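PDB 2VPZ: hypothetical membrane spanning protein from Thermus thermophilus, which is probably the quinone-binding membrane subunit of a polysulfide reductase complex, passing electrons from membrane quinol to its partner subunits. Local coordinates for residues Y49-Y52 and A53-I57; R73-H76 and I77-F80. One frame throughout, in Å; residues are numbered along the deposited sequence.

How the contacts relate
Contact 1 covers about two and a half turns of helix 46-65, predicted to span the membrane, and contact 2 lies further along the chain in the loop between that helix and helix 88-107. Their centres are 24 Å apart and their nearest atoms about 10 Å, so they do not touch. Both are partly buried, but contact 1 sits nearer the centre of the chain, at 15 Å against 23 Å. Four i+4 backbone bonds carry 49-56, with mostly apolar side chains outside them. Residues 75-80 use i+3 turn bonds instead, and the aromatic, basic and hydroxyl side chains of contact 2 partly meet another protein of the assembly.

Contact 1 of 2, residues Y49-Y52 and A53-I57; sequences YTLY and ALMLI
The Y52 ring meets M55 obliquely, its CD2 4.3 Å from M55 CE in a loose apolar contact. On the other side of Y52, atom CD1 lies over one face of the Y49 ring, 4.3 Å above its plane and displaced toward the rim, so the two tyrosines are neighbours along the same helix without a full stack. With CG of Y52 anti to its carbonyl carbon (chi1 -60°), the ring leans back toward the start of the helix, where Y52 OH is hydrogen-bonded to R48. The Y49 hydroxyl is bonded to S169, and its ring also meets W171. L51 and M55 cross at a slant, one turn apart, CG of L51 standing 4.1 Å from SD of M55; the M55 chain is bent at chi3, which turns its methyl toward Y52. Apolar branches of the later residues lie against the carbonyls of the turn before: CG of L54 is 3.1 Å from O of T50, and CD1 of L56 is 3.4 Å from O of Y52. Four backbone bonds run beneath them. L56 N reaches Y52 O at 2.9 Å and is nearly straight (167°), whereas M55 N, also 2.9 Å from its acceptor L51 O, makes a more bent bond (140°) but lies in the carbonyl plane. A53 N and L54 N bond to Y49 O and T50 O in the same pattern. T50 OG1 turns back to A46 O, satisfying its hydroxyl within the helix. T50 and A53 face helix 16-41, while L51, L54 and I57 face helix 88-107. The i to i+4 ladder with small and apolar groups on its packing sides is that of a transmembrane alpha-helix in a helical bundle.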
# COMPACT_ATOMS: atom_id res chain seq x y z
N TYR C 49 39.34 -20.43 43.72
CA TYR C 49 38.29 -20.23 42.72
C TYR C 49 38.31 -18.75 42.29
O TYR C 49 37.98 -18.41 41.16
CB TYR C 49 36.89 -20.66 43.20
CG TYR C 49 36.61 -22.12 42.86
CD1 TYR C 49 36.98 -23.15 43.74
CD2 TYR C 49 36.06 -22.48 41.63
CE1 TYR C 49 36.81 -24.49 43.40
CE2 TYR C 49 35.88 -23.82 41.27
CZ TYR C 49 36.26 -24.82 42.17
OH TYR C 49 36.09 -26.15 41.83
N THR C 50 38.76 -17.88 43.19
CA THR C 50 38.88 -16.48 42.90
C THR C 50 40.06 -16.24 41.92
O THR C 50 39.97 -15.43 40.97
CB THR C 50 39.03 -15.64 44.21
OG1 THR C 50 37.99 -16.01 45.12
CG2 THR C 50 38.97 -14.13 43.91
N LEU C 51 41.17 -16.97 42.09
CA LEU C 51 42.31 -16.83 41.18
C LEU C 51 41.87 -17.12 39.72
O LEU C 51 42.19 -16.35 38.81
CB LEU C 51 43.52 -17.73 41.55
CG LEU C 51 44.72 -17.65 40.57
CD1 LEU C 51 45.35 -16.23 40.57
CD2 LEU C 51 45.79 -18.70 40.91
N TYR C 52 41.14 -18.23 39.54
CA TYR C 52 40.58 -18.76 38.28
C TYR C 52 39.57 -17.83 37.57
O TYR C 52 39.57 -17.67 36.32
CB TYR C 52 39.85 -20.08 38.56
CG TYR C 52 40.59 -21.26 39.14
CD1 TYR C 52 39.87 -22.31 39.70
CD2 TYR C 52 41.99 -21.41 39.06
CE1 TYR C 52 40.47 -23.47 40.17
CE2 TYR C 52 42.64 -22.58 39.54
CZ TYR C 52 41.85 -23.61 40.10
OH TYR C 52 42.46 -24.76 40.53
N ALA C 53 38.66 -17.28 38.34
CA ALA C 53 37.66 -16.36 37.81
C ALA C 53 38.44 -15.12 37.33
O ALA C 53 38.05 -14.49 36.34
CB ALA C 53 36.61 -15.98 38.90
N LEU C 54 39.55 -14.79 37.99
CA LEU C 54 40.39 -13.65 37.58
C LEU C 54 41.13 -14.00 36.26
O LEU C 54 41.27 -13.16 35.37
CB LEU C 54 41.46 -13.26 38.65
CG LEU C 54 41.08 -12.72 40.03
CD1 LEU C 54 42.35 -12.39 40.89
CD2 LEU C 54 40.17 -11.47 39.89
N MET C 55 41.60 -15.25 36.15
CA MET C 55 42.34 -15.71 34.98
C MET C 55 41.47 -15.79 33.73
O MET C 55 41.90 -15.38 32.64
CB MET C 55 43.00 -17.07 35.25
CG MET C 55 44.34 -17.03 36.00
SD MET C 55 44.89 -18.67 36.57
CE MET C 55 43.83 -19.77 35.57
N LEU C 56 40.28 -16.33 33.89
CA LEU C 56 39.29 -16.46 32.82
C LEU C 56 38.75 -15.06 32.45
O LEU C 56 38.35 -14.84 31.31
CB LEU C 56 38.16 -17.42 33.22
CG LEU C 56 38.57 -18.90 33.41
CD1 LEU C 56 37.58 -19.65 34.32
CD2 LEU C 56 38.70 -19.58 32.04
N ILE C 57 38.75 -14.11 33.39
CA ILE C 57 38.32 -12.75 33.08
C ILE C 57 39.43 -12.08 32.24
O ILE C 57 39.15 -11.38 31.27
CB ILE C 57 38.03 -11.87 34.36
CG1 ILE C 57 36.80 -12.39 35.10
CG2 ILE C 57 37.86 -10.39 33.94
CD1 ILE C 57 36.03 -11.32 35.90

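Contact 2 of 2, residues R73-H76 and I77-F80; sequences RFTH and IWLF
W78 N bonds to T75 O at 3.0 Å, nearly straight at the hydrogen (161°) but from above the carbonyl plane rather than along a lone pair. The same oxygen lies at the edge of the W78 indole, near its plane, 3.3 Å from CD1; CG of W78 anti to its carbonyl carbon (chi1 -63°) sets that edge beside T75 O. One residue on, L79 N bonds to H76 O at 3.1 Å, approaching still further out of the carbonyl plane (61°). CB of L79 packs against H76 O at 3.1 Å, and its CD2 sits 4.3 Å from CD2 of the H76 ring, obliquely. F80 brings CD1 to 3.9 Å from H76 O, and one face of its ring takes L79 CB. The two bonds, followed by F80 N to I77 O, wind 75-80 into overlapping i+3 turns. Further out, several of these residues bond to or pack on another protein chain of the assembly: R73 NH2 and T75 OG1 bond to its backbone, and a basic side chain of that chain makes a cation-pi contact with W78. L79 and Y130, which binds quinone in other structures of this protein, have side chains about 9 Å apart. The turns lie in the loop between helices 46-65 and 88-107, with L79 and F80 resting on A93 of the latter, while W94 binds L79 O and meets the F80 ring edge-to-face.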
# COMPACT_ATOMS: atom_id res chain seq x y z
N ARG C 73 43.87 0.89 17.26
CA ARG C 73 43.40 2.27 17.24
C ARG C 73 43.17 2.81 18.67
O ARG C 73 42.98 4.02 18.87
CB ARG C 73 42.12 2.36 16.40
CG ARG C 73 42.38 2.04 14.95
CD ARG C 73 41.52 2.93 14.06
NE ARG C 73 40.10 2.73 14.38
CZ ARG C 73 39.22 3.66 14.74
NH1 ARG C 73 39.57 4.93 14.86
NH2 ARG C 73 37.97 3.30 15.03
N PHE C 74 43.24 1.91 19.63
CA PHE C 74 43.07 2.16 21.06
C PHE C 74 41.91 3.09 21.39
O PHE C 74 42.10 4.22 21.85
CB PHE C 74 44.39 2.64 21.68
CG PHE C 74 45.56 1.69 21.45
CD1 PHE C 74 46.75 2.15 20.89
CD2 PHE C 74 45.42 0.33 21.76
CE1 PHE C 74 47.83 1.26 20.63
CE2 PHE C 74 46.47 -0.58 21.52
CZ PHE C 74 47.68 -0.11 20.94
N THR C 75 40.70 2.61 21.11
CA THR C 75 39.46 3.32 21.37
C THR C 75 38.60 2.66 22.51
O THR C 75 37.63 3.24 22.96
CB THR C 75 38.61 3.48 20.03
OG1 THR C 75 38.94 2.44 19.10
CG2 THR C 75 38.88 4.86 19.36
N HIS C 76 38.98 1.48 23.01
CA HIS C 76 38.23 0.84 24.09
C HIS C 76 38.18 1.67 25.37
O HIS C 76 37.39 1.42 26.29
CB HIS C 76 38.75 -0.57 24.39
CG HIS C 76 38.60 -1.54 23.27
ND1 HIS C 76 39.26 -1.42 22.09
CD2 HIS C 76 37.87 -2.65 23.17
CE1 HIS C 76 38.95 -2.41 21.30
NE2 HIS C 76 38.09 -3.19 21.93
N ILE C 77 39.05 2.66 25.45
CA ILE C 77 39.02 3.51 26.61
C ILE C 77 37.61 4.17 26.74
O ILE C 77 37.15 4.39 27.87
CB ILE C 77 40.18 4.59 26.59
CG1 ILE C 77 40.16 5.38 27.89
CG2 ILE C 77 40.06 5.51 25.35
CD1 ILE C 77 41.24 6.47 27.99
N TRP C 78 36.90 4.42 25.64
CA TRP C 78 35.55 5.04 25.67
C TRP C 78 34.44 4.20 26.30
O TRP C 78 33.38 4.69 26.70
CB TRP C 78 35.15 5.53 24.28
CG TRP C 78 36.09 6.59 23.82
CD1 TRP C 78 37.15 6.46 22.97
CD2 TRP C 78 36.10 7.97 24.25
NE1 TRP C 78 37.80 7.65 22.83
CE2 TRP C 78 37.18 8.60 23.60
CE3 TRP C 78 35.29 8.74 25.11
CZ2 TRP C 78 37.48 9.97 23.77
CZ3 TRP C 78 35.59 10.11 25.29
CH2 TRP C 78 36.68 10.70 24.62
N LEU C 79 34.72 2.91 26.40
CA LEU C 79 33.85 1.93 27.04
C LEU C 79 33.67 2.35 28.54
O LEU C 79 32.61 2.15 29.16
CB LEU C 79 34.51 0.55 26.97
CG LEU C 79 33.73 -0.71 26.56
CD1 LEU C 79 32.60 -0.33 25.59
CD2 LEU C 79 34.68 -1.75 25.93
N PHE C 80 34.75 2.93 29.06
CA PHE C 80 34.90 3.34 30.45
C PHE C 80 34.81 4.82 30.82
O PHE C 80 34.90 5.17 31.99
CB PHE C 80 36.20 2.73 30.97
CG PHE C 80 36.22 1.23 30.94
CD1 PHE C 80 37.10 0.53 30.10
CD2 PHE C 80 35.31 0.52 31.71
CE1 PHE C 80 37.04 -0.88 30.04
CE2 PHE C 80 35.23 -0.87 31.67
CZ PHE C 80 36.10 -1.58 30.83